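Local coordinates for fervidolysin (Fervidobacterium pennivorans, PDB 1R6V), which degrades keratin into peptides as a subtilisin-like serine protease, allowing its bacterium to grow on native feathers, at residues 464-469 against 480-485; 451-456 against 485-490. The protein carries 1 engineered substitution. All blocks are in the same frame, centred on the assembly; numbering follows the deposited sequence.

Contact 1 of 2, residues 464-469 against 480-485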
# COMPACT_ATOMS: atom_id res chain seq x y z
N PRO A 464 4.16 -11.66 11.40
CA PRO A 464 3.53 -10.98 10.27
C PRO A 464 2.17 -10.34 10.55
O PRO A 464 1.41 -10.79 11.41
CB PRO A 464 3.45 -12.07 9.21
CG PRO A 464 3.20 -13.30 10.03
CD PRO A 464 4.09 -13.13 11.24
N THR A 465 1.88 -9.30 9.77
CA THR A 465 0.63 -8.54 9.83
C THR A 465 0.39 -7.78 11.13
O THR A 465 -0.76 -7.57 11.53
CB THR A 465 -0.61 -9.43 9.51
OG1 THR A 465 -0.94 -10.25 10.64
CG2 THR A 465 -0.33 -10.32 8.31
N VAL A 466 1.47 -7.40 11.80
CA VAL A 466 1.36 -6.61 13.02
C VAL A 466 1.28 -5.16 12.53
O VAL A 466 2.05 -4.75 11.65
CB VAL A 466 2.59 -6.82 13.91
CG1 VAL A 466 2.61 -5.78 15.04
CG2 VAL A 466 2.57 -8.23 14.50
N PHE A 467 0.34 -4.40 13.07
CA PHE A 467 0.18 -3.01 12.67
C PHE A 467 1.19 -2.16 13.44
O PHE A 467 1.43 -2.40 14.62
CB PHE A 467 -1.23 -2.51 12.99
CG PHE A 467 -2.26 -3.60 13.09
CD1 PHE A 467 -2.39 -4.37 14.26
CD2 PHE A 467 -3.12 -3.86 12.02
CE1 PHE A 467 -3.37 -5.38 14.35
CE2 PHE A 467 -4.10 -4.86 12.11
CZ PHE A 467 -4.22 -5.62 13.28
N VAL A 468 1.79 -1.19 12.75
CA VAL A 468 2.76 -0.32 13.40
C VAL A 468 2.34 1.10 13.06
O VAL A 468 2.33 1.52 11.90
CB VAL A 468 4.20 -0.57 12.92
CG1 VAL A 468 5.17 0.41 13.60
CG2 VAL A 468 4.61 -2.00 13.24
N SER A 469 1.99 1.84 14.11
CA SER A 469 1.50 3.20 13.96
C SER A 469 2.47 4.17 14.62
O SER A 469 2.76 4.03 15.81
CB SER A 469 0.13 3.27 14.64
OG SER A 469 -0.49 4.52 14.45
N ALA A 480 2.26 1.17 8.79
CA ALA A 480 2.71 0.06 7.96
C ALA A 480 2.44 -1.25 8.69
O ALA A 480 2.31 -1.28 9.91
CB ALA A 480 4.20 0.17 7.66
N LYS A 481 2.35 -2.32 7.93
CA LYS A 481 2.10 -3.63 8.52
C LYS A 481 3.35 -4.49 8.37
O LYS A 481 4.02 -4.44 7.33
CB LYS A 481 0.92 -4.28 7.80
CG LYS A 481 -0.32 -3.41 7.83
CD LYS A 481 -1.46 -3.99 7.01
CE LYS A 481 -2.23 -5.03 7.80
NZ LYS A 481 -3.42 -5.49 7.03
N THR A 482 3.67 -5.29 9.37
CA THR A 482 4.86 -6.12 9.25
C THR A 482 4.67 -7.20 8.20
O THR A 482 3.57 -7.72 8.02
CB THR A 482 5.26 -6.80 10.59
OG1 THR A 482 4.19 -7.65 11.04
CG2 THR A 482 5.56 -5.74 11.67
N GLY A 483 5.75 -7.51 7.49
CA GLY A 483 5.69 -8.54 6.46
C GLY A 483 6.01 -9.90 7.07
O GLY A 483 6.09 -10.03 8.30
N PRO A 484 6.22 -10.93 6.24
CA PRO A 484 6.53 -12.27 6.74
C PRO A 484 7.73 -12.37 7.68
O PRO A 484 7.81 -13.30 8.49
CB PRO A 484 6.73 -13.08 5.46
CG PRO A 484 7.25 -12.06 4.49
CD PRO A 484 6.35 -10.88 4.77
N ASP A 485 8.66 -11.43 7.57
CA ASP A 485 9.83 -11.47 8.44
C ASP A 485 9.69 -10.56 9.65
O ASP A 485 10.66 -10.30 10.35
CB ASP A 485 11.11 -11.12 7.68
CG ASP A 485 11.37 -12.08 6.52
OD1 ASP A 485 11.12 -13.30 6.66
OD2 ASP A 485 11.85 -11.61 5.46

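Contact 2 of 2, residues 451-456 against 485-490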
# COMPACT_ATOMS: atom_id res chain seq x y z
N GLN A 451 13.00 1.13 10.55
CA GLN A 451 12.27 -0.14 10.55
C GLN A 451 11.82 -0.52 11.94
O GLN A 451 12.48 -0.19 12.92
CB GLN A 451 13.14 -1.27 10.01
CG GLN A 451 13.54 -1.15 8.55
CD GLN A 451 14.26 -2.39 8.04
OE1 GLN A 451 14.90 -3.10 8.82
NE2 GLN A 451 14.15 -2.65 6.74
N VAL A 452 10.68 -1.20 12.01
CA VAL A 452 10.19 -1.71 13.28
C VAL A 452 10.15 -3.22 13.00
O VAL A 452 9.53 -3.66 12.04
CB VAL A 452 8.77 -1.18 13.66
CG1 VAL A 452 8.29 -1.85 14.96
CG2 VAL A 452 8.84 0.35 13.89
N VAL A 453 10.88 -3.98 13.81
CA VAL A 453 10.96 -5.43 13.64
C VAL A 453 10.28 -6.08 14.84
O VAL A 453 10.75 -5.94 15.97
CB VAL A 453 12.43 -5.90 13.60
CG1 VAL A 453 12.49 -7.38 13.23
CG2 VAL A 453 13.23 -5.07 12.60
N VAL A 454 9.18 -6.79 14.59
CA VAL A 454 8.42 -7.46 15.66
C VAL A 454 8.69 -8.96 15.57
O VAL A 454 8.51 -9.55 14.51
CB VAL A 454 6.90 -7.21 15.51
CG1 VAL A 454 6.13 -7.77 16.72
CG2 VAL A 454 6.63 -5.71 15.35
N THR A 455 9.11 -9.57 16.68
CA THR A 455 9.41 -11.01 16.70
C THR A 455 8.76 -11.64 17.92
O THR A 455 8.12 -10.95 18.71
CB THR A 455 10.92 -11.27 16.82
OG1 THR A 455 11.41 -10.67 18.02
CG2 THR A 455 11.67 -10.69 15.63
N ASP A 456 8.92 -12.95 18.06
CA ASP A 456 8.38 -13.63 19.23
C ASP A 456 9.31 -13.30 20.40
O ASP A 456 10.28 -12.55 20.24
CB ASP A 456 8.28 -15.16 19.01
CG ASP A 456 9.57 -15.79 18.55
OD1 ASP A 456 10.64 -15.16 18.62
OD2 ASP A 456 9.53 -16.97 18.13
N ASP A 485 8.66 -11.43 7.57
CA ASP A 485 9.83 -11.47 8.44
C ASP A 485 9.69 -10.56 9.65
O ASP A 485 10.66 -10.30 10.35
CB ASP A 485 11.11 -11.12 7.68
CG ASP A 485 11.37 -12.08 6.52
OD1 ASP A 485 11.12 -13.30 6.66
OD2 ASP A 485 11.85 -11.61 5.46
N GLY A 486 8.47 -10.08 9.88
CA GLY A 486 8.20 -9.22 11.02
C GLY A 486 8.66 -7.78 10.88
O GLY A 486 8.62 -7.01 11.84
N ILE A 487 9.07 -7.41 9.69
CA ILE A 487 9.55 -6.05 9.50
C ILE A 487 8.55 -5.10 8.87
O ILE A 487 7.91 -5.43 7.87
CB ILE A 487 10.85 -6.06 8.66
CG1 ILE A 487 11.90 -6.91 9.37
CG2 ILE A 487 11.35 -4.62 8.45
CD1 ILE A 487 13.08 -7.31 8.51
N ALA A 488 8.40 -3.92 9.46
CA ALA A 488 7.54 -2.88 8.91
C ALA A 488 8.58 -1.82 8.56
O ALA A 488 9.32 -1.36 9.43
CB ALA A 488 6.57 -2.34 9.97
N ARG A 489 8.65 -1.46 7.28
CA ARG A 489 9.65 -0.51 6.80
C ARG A 489 9.05 0.85 6.53
O ARG A 489 7.98 0.96 5.93
CB ARG A 489 10.29 -1.00 5.49
CG ARG A 489 10.80 -2.43 5.52
CD ARG A 489 11.38 -2.81 4.15
NE ARG A 489 12.67 -2.17 3.91
CZ ARG A 489 13.50 -2.50 2.92
NH1 ARG A 489 13.19 -3.47 2.06
NH2 ARG A 489 14.67 -1.87 2.79
N PHE A 490 9.77 1.89 6.96
CA PHE A 490 9.33 3.27 6.77
C PHE A 490 10.41 4.05 6.03
O PHE A 490 11.28 4.64 6.66
CB PHE A 490 9.08 3.92 8.14
CG PHE A 490 7.95 3.28 8.90
CD1 PHE A 490 8.15 2.13 9.66
CD2 PHE A 490 6.67 3.82 8.83
CE1 PHE A 490 7.10 1.52 10.34
CE2 PHE A 490 5.61 3.22 9.51
CZ PHE A 490 5.82 2.07 10.26

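Contact 1 of 2, residues 464-469 against 480-485
Thr-482 meets residues 464-469 with both its backbone and its hydroxyl. OG1, set between the backbone N and the carbonyl carbon (chi1 60°), accepts a nearly straight 2.8 Å bond from Val-466 N, and the same hydroxyl bonds to Val-463 O, so it bridges two peptide groups just past the Phe-467/Lys-481 pair. Backbone bonds flank it. Thr-482 N reaches Val-466 O at 2.8 Å, while Thr-465 N lies above the carbonyl plane of Thr-482 O at 2.9 Å. Farther along, Val-468 and Ala-480 form an antiparallel hydrogen-bonded pair through two bonds. CA-H...O contacts supplement these, with Lys-481 CA 3.3 Å from Val-466 O and Pro-464 CA 3.4 Å from Gly-483 O.

Apolar packing is lighter. Thr-482 CG2 lies 3.9 Å from Val-466 CB and also touches Val-468 CG2, the side chains of Thr-482 and Val-468 crossing at about a right angle. On the opposite face from Val-468 and Ala-480, Lys-481 bends at chi3 (83°) and brings CE obliquely to within 4.5 Å of Phe-467 CD2. The arrangement is that of an antiparallel beta hairpin, strands 466-471 and 478-481, at one edge of a four-stranded sheet in the Ig-like beta-sandwich domain.

Contact 2 of 2, residues 451-456 against 485-490
Gly-486 O is gripped from residues 451-456 by two groups: Val-454 N donates a 2.8 Å hydrogen bond, tilted from the carbonyl plane, and Val-453 CA adds a CA-H...O contact at 3.3 Å. Gly-486 itself has a positive phi (77°), and a CB on it would run into Val-454 O. Beyond this turn, Val-452 and Ala-488 exchange two nearly straight backbone bonds, and Ile-487 CA leans on Val-452 O as well. Strands 451-455 and 487-490 thus run antiparallel, their axes approaching to 4.7 Å. They belong to one three-stranded sheet of the Ig-like sandwich, in which 487-494 is an outer strand and 549-553 pairs with the other side of 446-455.

One face of this pairing carries Gln-451, Val-453, Ile-487 and Arg-489. Ile-487 CG1 sits 3.9 Å from both methyls of Val-453, the side chains side by side and pointing the same way. Its other branch, CG2, meets the amide carbon CD of Gln-451 at 3.7 Å. The extended glutamine lies alongside Arg-489, with the amide and guanidinium planes 83° apart. Gln-451 NE2 comes within 3.2 Å of Arg-489 NE, but two donors make no bond; Arg-489 instead forms a salt bridge through NH2 to Glu-449. An alanine at Gln-451 would probably open a gap beside Ile-487 CG2 and leave the aliphatic part of Arg-489 without its neighbour on that side, though the salt bridge would remain. On the opposite face, with Val-452 and Ala-488, Val-452 CG2 approaches Phe-490 CE1 obliquely at 4.1 Å.

How the contacts relate
The two contacts hold facing sheets of one sandwich domain: contact 1 closes the hairpin of the four-stranded sheet, and contact 2 pairs strands of the three-stranded one. Asp-485 is common to both, in the link that carries the chain from one sheet to the other. Their apolar faces meet in the domain core, where Val-468 packs on Val-452, Ala-488 and Phe-490, and the Phe-490 ring also reaches Ala-480. Contact 1, the more buried, adds a buried threonine hydroxyl to its backbone bonds, whereas the hydrogen bonds across contact 2 are all backbone to backbone. Both have a partly exposed face, with Phe-467 and Lys-481 in contact 1 and Gln-451, Val-453, Ile-487 and Arg-489 in contact 2.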